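Local coordinates for protein five-membered-cyclitol-phosphate synthase (Streptomyces citricolor, PDB 6K96) that is a member of the myo-inositol-1-phosphate synthase family that binds nicotinamide-adenine-dinucleotide on a Rossmann-type fold, with a sodium ion beside it, at residues I5-I16 against K124-L132; A150-T158 against I300-R311. All coordinates share one frame; numbering follows the deposited sequence.

How the contacts relate
From the N terminus, strand 5-10 runs into the turn and helix that receive NAD, and the chain then travels through 107 residues before contact 1 closes this first loop by laying 124-132 alongside 5-16. Contact 2 opens only afterwards: 150-158 follows within the same sheet, and a longer excursion of 141 residues, through the mixed sheet, ends when helix 292-313 returns to pack 300-311 on it. The two loops are therefore in series, neither nested nor crossed. Strands 127-130 and 153-156 are neighbours, so contact 1 forms the middle of the parallel sheet and contact 2 packs a helix on one of its faces. Both reach NAD.

Contact 1: residues I5-I16 against K124-L132; sequences IRLAVAGVGNNI and KAEVLLYSL. With NA (sodium ion), chain H; NAD (nicotinamide-adenine-dinucleotide), chain G.
Strands 5-10 and 127-130 pair in parallel through alternating backbone hydrogen bonds: R6 O receives E126 N, A8 N gives to V127 O while A8 O takes L129 N, and A10 does the same between L129 O and S131 N.

Apolar side chains fill both faces. On one, L7 CD1 lies 3.7 Å from V127 CG1, and I16 CD1 and L129 CD2 meet tip to tip at 3.4 Å. On the other, L128 CD1 reaches A8 CB at 3.6 Å, and L132 CD1 comes up to A10 CB.

The pairing belongs to a Rossmann fold, in which the turn after the first strand receives the dinucleotide. G11 turns the chain at a positive phi (101°), and G13, with no side chain, lets its CA lie against NAD O5B. G13 is the N-cap of helix 14-31, whose first backbone amides grip the diphosphate: N14 N to NAD O2A and N15 N to NAD O1N, each 2.9 Å. N15 OD1 also binds the sodium ion at 2.4 Å, together with NAD O2N, NAD O7N and S293. From the loop after strand 127-130, L132 O accepts a hydrogen bond from NAD O3D at 2.9 Å.

Charged groups gather at the far end. The R6 chain, bent at chi3 (-63°), brings NE to K124 O, which lies in the guanidinium plane. The E126 carboxylate stacks over one guanidinium face, its plane turned by 20°, so the R6 NH2 to E126 OE1 salt bridge of 3.6 Å rests on charge alone; R312 is the stronger partner of E126.

Contact 2: residues A150-T158 against I300-R311; sequences AKVAFVNCT and IIDLIRIAAAAR. With NAD (nicotinamide-adenine-dinucleotide), chain G.
V155 lies at the apolar centre, where its two methyl groups divide the surface of helix 300-311 between them. With CG1 anti to the backbone N (chi1 172°), that branch comes 4.1 Å from L303 CB, while CG2 approaches A307 CB at 4.0 Å. I304 CG2 stands somewhat farther from the same CG2, its side chain leading off toward L7 of strand 5-10, two strands away. Two residues earlier on the same face of the strand, A153 CB meets A307 CB at 4.3 Å; with alanine on both sides, the CA atoms of this pair come closer than those of V155 and I304.

Toward the NAD, the packing continues with C157 SG against I300 CD1 at 4.1 Å. C157 then turns its carbonyl to the NAD, its O being 3.5 Å from NAD C6N on the nicotinamide ring. Just beside it, N156 OD1 accepts the backbone N of T158 at 2.8 Å, an Asx turn at the end of the strand, while N156 ND2 is held by D182.

The polar edge lies at the other end. R311, extended from CG to NE, sends NE to K151 O at 3.0 Å; the donor lies in the carbonyl plane and the oxygen near the guanidinium plane. K151 closes the preceding helix in a Schellman motif, so the arginine ties helix 300-311 to the loop entering the strand.

Helix and strand run nearly antiparallel, at 161° with their axes 8.5 Å apart. Strand 153-156 sits between 127-130 and 179-180, and the helix spans all three: I300 touches L129, L303 touches I180, and farther across the sheet A308 rests on I5 of strand 5-10.

Contact 1: residues I5-I16 against K124-L132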
loop_
_atom_site.group_PDB
_atom_site.type_symbol
_atom_site.label_atom_id
_atom_site.label_comp_id
_atom_site.label_asym_id
_atom_site.label_seq_id
_atom_site.Cartn_x
_atom_site.Cartn_y
_atom_site.Cartn_z
ATOM N N ILE B 5 1.944 -18.961 -38.577
ATOM C CA ILE B 5 1.194 -20.075 -37.913
ATOM C C ILE B 5 -0.297 -20.000 -38.268
ATOM O O ILE B 5 -0.932 -18.974 -37.960
ATOM C CB ILE B 5 1.291 -20.037 -36.379
ATOM C CG1 ILE B 5 2.716 -20.137 -35.830
ATOM C CG2 ILE B 5 0.401 -21.121 -35.816
ATOM C CD1 ILE B 5 2.805 -19.800 -34.334
ATOM N N ARG B 6 -0.847 -21.080 -38.812
ATOM C CA ARG B 6 -2.301 -21.253 -39.031
ATOM C C ARG B 6 -2.899 -21.826 -37.722
ATOM O O ARG B 6 -2.674 -23.031 -37.384
ATOM C CB ARG B 6 -2.512 -22.084 -40.308
ATOM C CG ARG B 6 -1.920 -21.469 -41.573
ATOM C CD ARG B 6 -1.816 -22.407 -42.769
ATOM N NE ARG B 6 -0.927 -23.552 -42.546
ATOM C CZ ARG B 6 0.378 -23.656 -42.863
ATOM N NH1 ARG B 6 1.040 -22.651 -43.421
ATOM N NH2 ARG B 6 1.038 -24.774 -42.587
ATOM N N LEU B 7 -3.608 -20.979 -36.970
ATOM C CA LEU B 7 -3.870 -21.208 -35.533
ATOM C C LEU B 7 -5.374 -21.354 -35.316
ATOM O O LEU B 7 -6.134 -20.492 -35.756
ATOM C CB LEU B 7 -3.279 -20.065 -34.700
ATOM C CG LEU B 7 -3.463 -20.189 -33.184
ATOM C CD1 LEU B 7 -2.555 -21.253 -32.601
ATOM C CD2 LEU B 7 -3.231 -18.848 -32.505
ATOM N N ALA B 8 -5.747 -22.469 -34.684
ATOM C CA ALA B 8 -7.143 -22.867 -34.416
ATOM C C ALA B 8 -7.381 -22.685 -32.919
ATOM O O ALA B 8 -6.404 -22.841 -32.149
ATOM C CB ALA B 8 -7.389 -24.278 -34.859
ATOM N N VAL B 9 -8.617 -22.376 -32.535
ATOM C CA VAL B 9 -8.923 -21.893 -31.169
ATOM C C VAL B 9 -10.136 -22.651 -30.672
ATOM O O VAL B 9 -11.192 -22.591 -31.298
ATOM C CB VAL B 9 -9.148 -20.370 -31.204
ATOM C CG1 VAL B 9 -10.100 -19.897 -30.118
ATOM C CG2 VAL B 9 -7.815 -19.599 -31.181
ATOM N N ALA B 10 -9.995 -23.349 -29.569
ATOM C CA ALA B 10 -11.153 -23.942 -28.893
ATOM C C ALA B 10 -11.399 -23.030 -27.703
ATOM O O ALA B 10 -10.627 -23.071 -26.767
ATOM C CB ALA B 10 -10.879 -25.393 -28.532
ATOM N N GLY B 11 -12.401 -22.171 -27.821
ATOM C CA GLY B 11 -12.776 -21.163 -26.811
ATOM C C GLY B 11 -12.257 -19.782 -27.203
ATOM O O GLY B 11 -11.033 -19.589 -27.180
ATOM N N VAL B 12 -13.163 -18.864 -27.518
ATOM C CA VAL B 12 -12.834 -17.470 -27.905
ATOM C C VAL B 12 -13.090 -16.542 -26.721
ATOM O O VAL B 12 -14.042 -15.758 -26.764
ATOM C CB VAL B 12 -13.621 -17.054 -29.147
ATOM C CG1 VAL B 12 -13.106 -15.711 -29.689
ATOM C CG2 VAL B 12 -13.565 -18.173 -30.165
ATOM N N GLY B 13 -12.228 -16.660 -25.724
ATOM C CA GLY B 13 -12.318 -15.900 -24.471
ATOM C C GLY B 13 -11.424 -14.667 -24.428
ATOM O O GLY B 13 -10.963 -14.144 -25.464
ATOM N N ASN B 14 -11.285 -14.155 -23.208
ATOM C CA ASN B 14 -10.342 -13.056 -22.882
ATOM C C ASN B 14 -8.963 -13.409 -23.456
ATOM O O ASN B 14 -8.403 -12.553 -24.143
ATOM C CB ASN B 14 -10.424 -12.744 -21.399
ATOM C CG ASN B 14 -11.671 -11.966 -21.093
ATOM O OD1 ASN B 14 -12.198 -11.301 -21.982
ATOM N ND2 ASN B 14 -12.127 -12.014 -19.860
ATOM N N ASN B 15 -8.497 -14.653 -23.305
ATOM C CA ASN B 15 -7.124 -15.048 -23.731
ATOM C C ASN B 15 -6.926 -14.773 -25.244
ATOM O O ASN B 15 -5.778 -14.385 -25.677
ATOM C CB ASN B 15 -6.799 -16.473 -23.315
ATOM C CG ASN B 15 -6.666 -16.711 -21.819
ATOM O OD1 ASN B 15 -6.893 -15.813 -20.995
ATOM N ND2 ASN B 15 -6.296 -17.940 -21.447
ATOM N N ILE B 16 -7.940 -14.979 -26.063
ATOM C CA ILE B 16 -7.821 -14.893 -27.550
ATOM C C ILE B 16 -8.084 -13.448 -27.957
ATOM O O ILE B 16 -7.522 -13.003 -28.950
ATOM C CB ILE B 16 -8.801 -15.824 -28.278
ATOM C CG1 ILE B 16 -8.733 -17.262 -27.768
ATOM C CG2 ILE B 16 -8.573 -15.739 -29.781
ATOM C CD1 ILE B 16 -7.365 -17.862 -27.892
ATOM N N LYS B 124 -6.352 -26.188 -42.673
ATOM C CA LYS B 124 -4.892 -26.445 -42.712
ATOM C C LYS B 124 -4.260 -25.874 -41.438
ATOM O O LYS B 124 -3.116 -25.400 -41.501
ATOM C CB LYS B 124 -4.246 -25.849 -43.974
ATOM C CG LYS B 124 -2.751 -26.157 -44.110
ATOM C CD LYS B 124 -2.249 -26.571 -45.505
ATOM C CE LYS B 124 -0.759 -26.870 -45.538
ATOM N NZ LYS B 124 0.041 -25.637 -45.729
ATOM N N ALA B 125 -4.974 -25.938 -40.316
ATOM C CA ALA B 125 -4.457 -25.500 -39.005
ATOM C C ALA B 125 -3.196 -26.307 -38.669
ATOM O O ALA B 125 -3.029 -27.442 -39.167
ATOM C CB ALA B 125 -5.541 -25.654 -37.965
ATOM N N GLU B 126 -2.298 -25.695 -37.913
ATOM C CA GLU B 126 -1.030 -26.325 -37.491
ATOM C C GLU B 126 -1.114 -26.592 -36.000
ATOM O O GLU B 126 -0.551 -27.616 -35.540
ATOM C CB GLU B 126 0.159 -25.413 -37.751
ATOM C CG GLU B 126 0.561 -25.293 -39.204
ATOM C CD GLU B 126 1.898 -24.574 -39.374
ATOM O OE1 GLU B 126 1.900 -23.306 -39.422
ATOM O OE2 GLU B 126 2.935 -25.260 -39.438
ATOM N N VAL B 127 -1.810 -25.706 -35.294
ATOM C CA VAL B 127 -1.902 -25.699 -33.813
ATOM C C VAL B 127 -3.371 -25.508 -33.473
ATOM O O VAL B 127 -4.001 -24.580 -34.021
ATOM C CB VAL B 127 -1.043 -24.574 -33.206
ATOM C CG1 VAL B 127 -1.156 -24.550 -31.694
ATOM C CG2 VAL B 127 0.418 -24.647 -33.625
ATOM N N LEU B 128 -3.888 -26.324 -32.571
ATOM C CA LEU B 128 -5.183 -26.049 -31.919
ATOM C C LEU B 128 -4.878 -25.596 -30.496
ATOM O O LEU B 128 -4.216 -26.344 -29.781
ATOM C CB LEU B 128 -6.066 -27.290 -31.929
ATOM C CG LEU B 128 -7.367 -27.071 -31.162
ATOM C CD1 LEU B 128 -8.256 -26.107 -31.884
ATOM C CD2 LEU B 128 -8.093 -28.349 -30.917
ATOM N N LEU B 129 -5.266 -24.368 -30.156
ATOM C CA LEU B 129 -5.167 -23.778 -28.796
ATOM C C LEU B 129 -6.464 -24.068 -28.024
ATOM O O LEU B 129 -7.555 -23.510 -28.360
ATOM C CB LEU B 129 -4.926 -22.268 -28.916
ATOM C CG LEU B 129 -4.791 -21.517 -27.590
ATOM C CD1 LEU B 129 -3.575 -22.002 -26.813
ATOM C CD2 LEU B 129 -4.730 -20.023 -27.838
ATOM N N TYR B 130 -6.352 -24.894 -26.996
ATOM C CA TYR B 130 -7.467 -25.224 -26.104
ATOM C C TYR B 130 -7.567 -24.165 -25.026
ATOM O O TYR B 130 -6.676 -24.123 -24.140
ATOM C CB TYR B 130 -7.232 -26.608 -25.502
ATOM C CG TYR B 130 -8.301 -27.037 -24.531
ATOM C CD1 TYR B 130 -9.539 -27.459 -24.993
ATOM C CD2 TYR B 130 -8.090 -26.998 -23.161
ATOM C CE1 TYR B 130 -10.535 -27.874 -24.116
ATOM C CE2 TYR B 130 -9.086 -27.390 -22.274
ATOM C CZ TYR B 130 -10.306 -27.851 -22.751
ATOM O OH TYR B 130 -11.275 -28.272 -21.888
ATOM N N SER B 131 -8.602 -23.356 -25.047
ATOM C CA SER B 131 -8.650 -22.181 -24.140
ATOM C C SER B 131 -10.041 -22.060 -23.524
ATOM O O SER B 131 -10.537 -20.927 -23.367
ATOM C CB SER B 131 -8.255 -20.922 -24.865
ATOM O OG SER B 131 -7.666 -19.973 -23.960
ATOM N N LEU B 132 -10.599 -23.189 -23.120
ATOM C CA LEU B 132 -11.932 -23.298 -22.478
ATOM C C LEU B 132 -11.806 -22.990 -20.994
ATOM O O LEU B 132 -10.712 -22.936 -20.436
ATOM C CB LEU B 132 -12.464 -24.733 -22.656
ATOM C CG LEU B 132 -13.307 -25.011 -23.904
ATOM C CD1 LEU B 132 -12.425 -24.928 -25.131
ATOM C CD2 LEU B 132 -13.946 -26.373 -23.833
HETATM NA NA NA H . -7.860 -15.015 -18.923
HETATM P PA NAD G . -12.789 -17.158 -20.924
HETATM O O1A NAD G . -13.831 -17.509 -19.934
HETATM O O2A NAD G . -12.668 -15.694 -21.247
HETATM O O5B NAD G . -12.824 -18.009 -22.252
HETATM C C5B NAD G . -13.623 -19.213 -22.179
HETATM C C4B NAD G . -14.307 -19.427 -23.502
HETATM O O4B NAD G . -14.670 -20.830 -23.730
HETATM C C3B NAD G . -15.617 -18.644 -23.631
HETATM O O3B NAD G . -15.666 -18.061 -24.928
HETATM C C2B NAD G . -16.663 -19.750 -23.511
HETATM O O2B NAD G . -17.835 -19.184 -24.023
HETATM C C1B NAD G . -15.954 -20.827 -24.338
HETATM N N9A NAD G . -16.473 -22.179 -24.275
HETATM C C8A NAD G . -17.125 -22.708 -23.188
HETATM N N7A NAD G . -17.414 -23.981 -23.330
HETATM C C5A NAD G . -16.895 -24.328 -24.572
HETATM C C6A NAD G . -16.886 -25.551 -25.274
HETATM N N6A NAD G . -17.404 -26.669 -24.778
HETATM N N1A NAD G . -16.252 -25.586 -26.478
HETATM C C2A NAD G . -15.735 -24.434 -26.945
HETATM N N3A NAD G . -15.705 -23.231 -26.377
HETATM C C4A NAD G . -16.299 -23.231 -25.168
HETATM O O3 NAD G . -11.400 -17.651 -20.336
HETATM P PN NAD G . -9.931 -17.021 -20.514
HETATM O O1N NAD G . -9.678 -16.877 -21.966
HETATM O O2N NAD G . -9.918 -15.880 -19.543
HETATM O O5D NAD G . -9.028 -18.234 -19.956
HETATM C C5D NAD G . -9.111 -19.535 -20.671
HETATM C C4D NAD G . -8.500 -20.610 -19.822
HETATM O O4D NAD G . -7.088 -20.382 -19.607
HETATM C C3D NAD G . -9.143 -20.711 -18.431
HETATM O O3D NAD G . -9.200 -22.079 -18.092
HETATM C C2D NAD G . -8.084 -20.089 -17.524
HETATM O O2D NAD G . -8.026 -20.570 -16.194
HETATM C C1D NAD G . -6.801 -20.553 -18.211
HETATM N N1N NAD G . -5.647 -19.739 -17.724
HETATM C C2N NAD G . -5.749 -18.307 -17.730
HETATM C C3N NAD G . -4.795 -17.511 -17.118
HETATM C C7N NAD G . -4.955 -16.004 -17.204
HETATM O O7N NAD G . -5.837 -15.526 -17.905
HETATM N N7N NAD G . -4.126 -15.244 -16.493
HETATM C C4N NAD G . -3.748 -18.156 -16.461
HETATM C C5N NAD G . -3.565 -19.525 -16.613
HETATM C C6N NAD G . -4.562 -20.306 -17.169
HETATM O O HOH W 1 -9.800 -18.147 -24.381
#

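Contact 2: residues A150-T158 against I300-R311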
loop_
_atom_site.group_PDB
_atom_site.type_symbol
_atom_site.label_atom_id
_atom_site.label_comp_id
_atom_site.label_asym_id
_atom_site.label_seq_id
_atom_site.Cartn_x
_atom_site.Cartn_y
_atom_site.Cartn_z
ATOM N N ALA B 150 -6.511 -35.435 -36.862
ATOM C CA ALA B 150 -6.242 -34.517 -38.006
ATOM C C ALA B 150 -4.770 -34.076 -38.082
ATOM O O ALA B 150 -4.456 -33.209 -38.945
ATOM C CB ALA B 150 -7.139 -33.306 -37.882
ATOM N N LYS B 151 -3.909 -34.615 -37.214
ATOM C CA LYS B 151 -2.427 -34.408 -37.179
ATOM C C LYS B 151 -2.085 -32.954 -36.807
ATOM O O LYS B 151 -1.035 -32.458 -37.242
ATOM C CB LYS B 151 -1.790 -34.805 -38.519
ATOM C CG LYS B 151 -2.089 -36.226 -39.014
ATOM C CD LYS B 151 -1.196 -37.296 -38.425
ATOM C CE LYS B 151 -1.798 -38.683 -38.481
ATOM N NZ LYS B 151 -2.484 -39.030 -37.208
ATOM N N VAL B 152 -2.923 -32.283 -36.020
ATOM C CA VAL B 152 -2.699 -30.862 -35.633
ATOM C C VAL B 152 -2.138 -30.795 -34.188
ATOM O O VAL B 152 -2.680 -31.463 -33.271
ATOM C CB VAL B 152 -4.011 -30.086 -35.839
ATOM C CG1 VAL B 152 -3.983 -28.737 -35.125
ATOM C CG2 VAL B 152 -4.340 -29.910 -37.317
ATOM N N ALA B 153 -1.054 -30.046 -33.979
ATOM C CA ALA B 153 -0.422 -29.826 -32.647
ATOM C C ALA B 153 -1.482 -29.314 -31.643
ATOM O O ALA B 153 -2.358 -28.516 -32.042
ATOM C CB ALA B 153 0.756 -28.860 -32.759
ATOM N N PHE B 154 -1.396 -29.739 -30.383
ATOM C CA PHE B 154 -2.348 -29.344 -29.314
ATOM C C PHE B 154 -1.644 -28.588 -28.180
ATOM O O PHE B 154 -0.635 -29.098 -27.638
ATOM C CB PHE B 154 -2.975 -30.580 -28.682
ATOM C CG PHE B 154 -4.211 -30.290 -27.881
ATOM C CD1 PHE B 154 -5.396 -29.960 -28.517
ATOM C CD2 PHE B 154 -4.202 -30.399 -26.502
ATOM C CE1 PHE B 154 -6.557 -29.758 -27.782
ATOM C CE2 PHE B 154 -5.355 -30.147 -25.769
ATOM C CZ PHE B 154 -6.531 -29.836 -26.407
ATOM N N VAL B 155 -2.236 -27.473 -27.730
ATOM C CA VAL B 155 -1.732 -26.673 -26.570
ATOM C C VAL B 155 -2.804 -26.608 -25.486
ATOM O O VAL B 155 -3.827 -25.973 -25.722
ATOM C CB VAL B 155 -1.316 -25.248 -26.999
ATOM C CG1 VAL B 155 -0.991 -24.374 -25.790
ATOM C CG2 VAL B 155 -0.144 -25.247 -27.968
ATOM N N ASN B 156 -2.510 -27.128 -24.298
ATOM C CA ASN B 156 -3.432 -27.086 -23.132
ATOM C C ASN B 156 -3.108 -25.907 -22.183
ATOM O O ASN B 156 -2.192 -26.057 -21.315
ATOM C CB ASN B 156 -3.390 -28.416 -22.385
ATOM C CG ASN B 156 -4.387 -28.423 -21.264
ATOM O OD1 ASN B 156 -5.273 -27.596 -21.234
ATOM N ND2 ASN B 156 -4.281 -29.376 -20.369
ATOM N N CYS B 157 -3.905 -24.828 -22.231
ATOM C CA CYS B 157 -3.854 -23.730 -21.224
ATOM C C CYS B 157 -4.310 -24.142 -19.819
ATOM O O CYS B 157 -3.967 -23.335 -18.858
ATOM C CB CYS B 157 -4.818 -22.586 -21.498
ATOM S SG CYS B 157 -4.449 -21.767 -23.037
ATOM N N THR B 158 -5.104 -25.211 -19.694
ATOM C CA THR B 158 -5.936 -25.478 -18.481
ATOM C C THR B 158 -5.255 -26.507 -17.594
ATOM O O THR B 158 -4.328 -27.166 -18.074
ATOM C CB THR B 158 -7.356 -25.971 -18.815
ATOM O OG1 THR B 158 -7.327 -27.352 -19.150
ATOM C CG2 THR B 158 -7.983 -25.201 -19.950
ATOM N N ILE B 300 1.162 -17.789 -23.970
ATOM C CA ILE B 300 0.577 -18.512 -25.116
ATOM C C ILE B 300 1.506 -18.243 -26.301
ATOM O O ILE B 300 2.006 -19.195 -26.902
ATOM C CB ILE B 300 -0.894 -18.137 -25.337
ATOM C CG1 ILE B 300 -1.722 -18.552 -24.124
ATOM C CG2 ILE B 300 -1.441 -18.802 -26.580
ATOM C CD1 ILE B 300 -3.162 -18.058 -24.142
ATOM N N ILE B 301 1.839 -16.995 -26.591
ATOM C CA ILE B 301 2.679 -16.690 -27.792
ATOM C C ILE B 301 3.966 -17.525 -27.810
ATOM O O ILE B 301 4.417 -17.816 -28.878
ATOM C CB ILE B 301 3.006 -15.197 -27.885
ATOM C CG1 ILE B 301 3.438 -14.848 -29.304
ATOM C CG2 ILE B 301 4.049 -14.833 -26.824
ATOM C CD1 ILE B 301 2.439 -15.234 -30.335
ATOM N N ASP B 302 4.560 -17.830 -26.661
ATOM C CA ASP B 302 5.694 -18.775 -26.491
ATOM C C ASP B 302 5.215 -20.186 -26.921
ATOM O O ASP B 302 5.690 -20.671 -27.940
ATOM C CB ASP B 302 6.161 -18.713 -25.026
ATOM C CG ASP B 302 7.400 -17.871 -24.788
ATOM O OD1 ASP B 302 8.482 -18.418 -24.988
ATOM O OD2 ASP B 302 7.294 -16.679 -24.380
ATOM N N LEU B 303 4.234 -20.772 -26.218
ATOM C CA LEU B 303 3.786 -22.174 -26.421
ATOM C C LEU B 303 3.313 -22.402 -27.869
ATOM O O LEU B 303 3.658 -23.446 -28.423
ATOM C CB LEU B 303 2.666 -22.517 -25.422
ATOM C CG LEU B 303 3.056 -22.500 -23.950
ATOM C CD1 LEU B 303 1.886 -22.946 -23.114
ATOM C CD2 LEU B 303 4.257 -23.379 -23.671
ATOM N N ILE B 304 2.511 -21.514 -28.454
ATOM C CA ILE B 304 1.962 -21.789 -29.814
ATOM C C ILE B 304 3.107 -21.807 -30.820
ATOM O O ILE B 304 3.000 -22.531 -31.820
ATOM C CB ILE B 304 0.859 -20.835 -30.284
ATOM C CG1 ILE B 304 1.324 -19.381 -30.252
ATOM C CG2 ILE B 304 -0.419 -21.077 -29.506
ATOM C CD1 ILE B 304 0.234 -18.412 -30.597
ATOM N N ARG B 305 4.156 -21.023 -30.597
ATOM C CA ARG B 305 5.295 -21.004 -31.543
ATOM C C ARG B 305 6.142 -22.245 -31.249
ATOM O O ARG B 305 6.732 -22.798 -32.224
ATOM C CB ARG B 305 6.144 -19.736 -31.444
ATOM C CG ARG B 305 5.546 -18.481 -32.063
ATOM C CD ARG B 305 5.724 -17.267 -31.156
ATOM N NE ARG B 305 6.993 -16.560 -31.167
ATOM C CZ ARG B 305 7.518 -15.877 -30.137
ATOM N NH1 ARG B 305 6.928 -15.788 -28.963
ATOM N NH2 ARG B 305 8.657 -15.254 -30.278
ATOM N N ILE B 306 6.230 -22.670 -29.980
ATOM C CA ILE B 306 7.015 -23.886 -29.651
ATOM C C ILE B 306 6.354 -25.027 -30.407
ATOM O O ILE B 306 7.071 -25.795 -31.072
ATOM C CB ILE B 306 7.139 -24.155 -28.152
ATOM C CG1 ILE B 306 7.814 -23.021 -27.391
ATOM C CG2 ILE B 306 7.917 -25.440 -27.948
ATOM C CD1 ILE B 306 7.590 -23.108 -25.885
ATOM N N ALA B 307 5.023 -25.034 -30.367
ATOM C CA ALA B 307 4.110 -25.991 -31.032
ATOM C C ALA B 307 4.387 -26.036 -32.532
ATOM O O ALA B 307 4.831 -27.096 -33.020
ATOM C CB ALA B 307 2.680 -25.585 -30.761
ATOM N N ALA B 308 4.097 -24.947 -33.250
ATOM C CA ALA B 308 4.152 -24.882 -34.732
ATOM C C ALA B 308 5.549 -25.252 -35.222
ATOM O O ALA B 308 5.631 -26.140 -36.090
ATOM C CB ALA B 308 3.691 -23.546 -35.240
ATOM N N ALA B 309 6.609 -24.659 -34.670
ATOM C CA ALA B 309 7.990 -24.862 -35.174
ATOM C C ALA B 309 8.373 -26.339 -35.041
ATOM O O ALA B 309 8.999 -26.866 -35.941
ATOM C CB ALA B 309 8.969 -23.980 -34.453
ATOM N N ALA B 310 7.908 -26.987 -33.979
ATOM C CA ALA B 310 8.160 -28.414 -33.666
ATOM C C ALA B 310 7.440 -29.305 -34.679
ATOM O O ALA B 310 8.070 -30.222 -35.208
ATOM C CB ALA B 310 7.727 -28.716 -32.256
ATOM N N ARG B 311 6.192 -29.004 -35.002
ATOM C CA ARG B 311 5.446 -29.740 -36.057
ATOM C C ARG B 311 6.126 -29.566 -37.435
ATOM O O ARG B 311 6.166 -30.547 -38.207
ATOM C CB ARG B 311 3.975 -29.313 -36.054
ATOM C CG ARG B 311 3.122 -30.098 -37.030
ATOM C CD ARG B 311 1.677 -29.660 -36.926
ATOM N NE ARG B 311 0.852 -30.297 -37.941
ATOM C CZ ARG B 311 0.621 -29.801 -39.149
ATOM N NH1 ARG B 311 1.133 -28.649 -39.543
ATOM N NH2 ARG B 311 -0.127 -30.477 -39.980
HETATM P PA NAD G . -12.789 -17.158 -20.924
HETATM O O1A NAD G . -13.831 -17.509 -19.934
HETATM O O2A NAD G . -12.668 -15.694 -21.247
HETATM O O5B NAD G . -12.824 -18.009 -22.252
HETATM C C5B NAD G . -13.623 -19.213 -22.179
HETATM C C4B NAD G . -14.307 -19.427 -23.502
HETATM O O4B NAD G . -14.670 -20.830 -23.730
HETATM C C3B NAD G . -15.617 -18.644 -23.631
HETATM O O3B NAD G . -15.666 -18.061 -24.928
HETATM C C2B NAD G . -16.663 -19.750 -23.511
HETATM O O2B NAD G . -17.835 -19.184 -24.023
HETATM C C1B NAD G . -15.954 -20.827 -24.338
HETATM N N9A NAD G . -16.473 -22.179 -24.275
HETATM C C8A NAD G . -17.125 -22.708 -23.188
HETATM N N7A NAD G . -17.414 -23.981 -23.330
HETATM C C5A NAD G . -16.895 -24.328 -24.572
HETATM C C6A NAD G . -16.886 -25.551 -25.274
HETATM N N6A NAD G . -17.404 -26.669 -24.778
HETATM N N1A NAD G . -16.252 -25.586 -26.478
HETATM C C2A NAD G . -15.735 -24.434 -26.945
HETATM N N3A NAD G . -15.705 -23.231 -26.377
HETATM C C4A NAD G . -16.299 -23.231 -25.168
HETATM O O3 NAD G . -11.400 -17.651 -20.336
HETATM P PN NAD G . -9.931 -17.021 -20.514
HETATM O O1N NAD G . -9.678 -16.877 -21.966
HETATM O O2N NAD G . -9.918 -15.880 -19.543
HETATM O O5D NAD G . -9.028 -18.234 -19.956
HETATM C C5D NAD G . -9.111 -19.535 -20.671
HETATM C C4D NAD G . -8.500 -20.610 -19.822
HETATM O O4D NAD G . -7.088 -20.382 -19.607
HETATM C C3D NAD G . -9.143 -20.711 -18.431
HETATM O O3D NAD G . -9.200 -22.079 -18.092
HETATM C C2D NAD G . -8.084 -20.089 -17.524
HETATM O O2D NAD G . -8.026 -20.570 -16.194
HETATM C C1D NAD G . -6.801 -20.553 -18.211
HETATM N N1N NAD G . -5.647 -19.739 -17.724
HETATM C C2N NAD G . -5.749 -18.307 -17.730
HETATM C C3N NAD G . -4.795 -17.511 -17.118
HETATM C C7N NAD G . -4.955 -16.004 -17.204
HETATM O O7N NAD G . -5.837 -15.526 -17.905
HETATM N N7N NAD G . -4.126 -15.244 -16.493
HETATM C C4N NAD G . -3.748 -18.156 -16.461
HETATM C C5N NAD G . -3.565 -19.525 -16.613
HETATM C C6N NAD G . -4.562 -20.306 -17.169
#